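Local atomic coordinates of development-specific protein S (PDB entry 1NPS), a protein that binds calcium ions and assembles on the surface of myxospores, this chain being its N-terminal domain. Residues A[41-44]-A[45-49]. Residues are numbered along the deposited sequence; the frame is centred on the assembly and turned at random.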
loop_
_atom_site.group_PDB
_atom_site.type_symbol
_atom_site.label_atom_id
_atom_site.label_comp_id
_atom_site.label_asym_id
_atom_site.label_seq_id
_atom_site.Cartn_x
_atom_site.Cartn_y
_atom_site.Cartn_z
ATOM N N VAL A 41 4.058 -0.615 -5.597
ATOM C CA VAL A 41 3.077 -1.628 -5.255
ATOM C C VAL A 41 2.601 -2.431 -6.458
ATOM O O VAL A 41 2.438 -1.898 -7.559
ATOM C CB VAL A 41 1.816 -0.977 -4.631
ATOM C CG1 VAL A 41 0.837 -2.046 -4.161
ATOM C CG2 VAL A 41 2.196 -0.057 -3.478
ATOM N N LYS A 42 2.385 -3.722 -6.236
ATOM C CA LYS A 42 1.868 -4.609 -7.266
ATOM C C LYS A 42 0.413 -4.877 -6.897
ATOM O O LYS A 42 0.089 -5.103 -5.728
ATOM C CB LYS A 42 2.650 -5.929 -7.317
ATOM C CG LYS A 42 4.043 -5.820 -7.924
ATOM C CD LYS A 42 4.647 -7.192 -8.159
ATOM C CE LYS A 42 6.013 -7.073 -8.796
ATOM N NZ LYS A 42 6.648 -8.396 -9.026
ATOM N N VAL A 43 -0.477 -4.765 -7.872
ATOM C CA VAL A 43 -1.884 -5.004 -7.622
ATOM C C VAL A 43 -2.434 -5.936 -8.701
ATOM O O VAL A 43 -2.598 -5.528 -9.845
ATOM C CB VAL A 43 -2.685 -3.667 -7.609
ATOM C CG1 VAL A 43 -4.130 -3.898 -7.173
ATOM C CG2 VAL A 43 -2.010 -2.657 -6.699
ATOM N N PRO A 44 -2.689 -7.211 -8.351
ATOM C CA PRO A 44 -3.221 -8.175 -9.313
ATOM C C PRO A 44 -4.728 -7.984 -9.452
ATOM O O PRO A 44 -5.341 -7.251 -8.666
ATOM C CB PRO A 44 -2.906 -9.513 -8.643
ATOM C CG PRO A 44 -3.136 -9.212 -7.213
ATOM C CD PRO A 44 -2.446 -7.862 -7.049
ATOM N N PRO A 45 -5.344 -8.649 -10.446
ATOM C CA PRO A 45 -6.787 -8.581 -10.709
ATOM C C PRO A 45 -7.622 -8.974 -9.484
ATOM O O PRO A 45 -7.197 -9.792 -8.678
ATOM C CB PRO A 45 -6.962 -9.606 -11.821
ATOM C CG PRO A 45 -5.721 -9.424 -12.607
ATOM C CD PRO A 45 -4.658 -9.374 -11.533
ATOM N N GLY A 46 -8.794 -8.371 -9.333
ATOM C CA GLY A 46 -9.647 -8.714 -8.209
ATOM C C GLY A 46 -9.493 -7.921 -6.923
ATOM O O GLY A 46 -10.311 -8.088 -6.026
ATOM N N VAL A 47 -8.435 -7.111 -6.807
ATOM C CA VAL A 47 -8.187 -6.265 -5.619
ATOM C C VAL A 47 -7.648 -4.872 -5.968
ATOM O O VAL A 47 -7.074 -4.660 -7.024
ATOM C CB VAL A 47 -7.167 -6.877 -4.604
ATOM C CG1 VAL A 47 -7.787 -8.024 -3.832
ATOM C CG2 VAL A 47 -5.882 -7.292 -5.305
ATOM N N LYS A 48 -7.815 -3.943 -5.034
ATOM C CA LYS A 48 -7.331 -2.571 -5.181
ATOM C C LYS A 48 -6.955 -2.069 -3.784
ATOM O O LYS A 48 -7.348 -2.661 -2.771
ATOM C CB LYS A 48 -8.395 -1.654 -5.797
ATOM C CG LYS A 48 -9.545 -1.311 -4.872
ATOM C CD LYS A 48 -10.319 -0.131 -5.425
ATOM C CE LYS A 48 -11.379 0.356 -4.457
ATOM N NZ LYS A 48 -12.143 1.501 -5.029
ATOM N N ALA A 49 -6.180 -0.996 -3.740
ATOM C CA ALA A 49 -5.730 -0.416 -2.483
ATOM C C ALA A 49 -5.868 1.094 -2.490
ATOM O O ALA A 49 -5.776 1.746 -3.532
ATOM C CB ALA A 49 -4.256 -0.783 -2.228
#
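Pro45 follows Pro44 directly, and CB of Pro44 and CD of Pro45 are pressed together across the peptide bond. CD of Pro45 lies 3.4 Å from CB of Pro44, a tight carbon pair set by the peptide link between the prolines. CB of Pro45 points away from residues 41-44 but stays in touch with the carbonyl carbon of Pro44. Pro45 and Gly46 are the two central residues of a type II beta turn that runs from Pro44 to Val47. Gly46 has a positive phi of 91°, a backbone shape that glycine adopts readily because it has no side chain. The backbone of Gly46 is hydrogen-bonded to Val86.

Val47 brings the chain back over Pro44. Its CG2 sits between its own backbone N and carbonyl carbon (chi1 -74°). CG2 of Val47 lies 3.9 Å from CG of Pro44. CG2 of Val47 is also 3.4 Å from the carbonyl O of Pro44. The two side chains cross at a slant. The carbonyl O of Val47 is 3.0 Å from CG1 of Val43, a close approach. That methyl is anti to the backbone N of Val43 (chi1 -173°). CG1 of Val43 is also 4.0 Å from CA of Lys48. CB of Lys48 points away from residues 41-44, and NZ forms a salt bridge with Glu63. Ala49 instead packs on Ile3 and Val64, and Val43 also touches Val64.

The turn joins strand 40-42 of one sheet to strand 47-52 of the other. It is the link between the two successive Greek key motifs of a beta/gamma-crystallin domain.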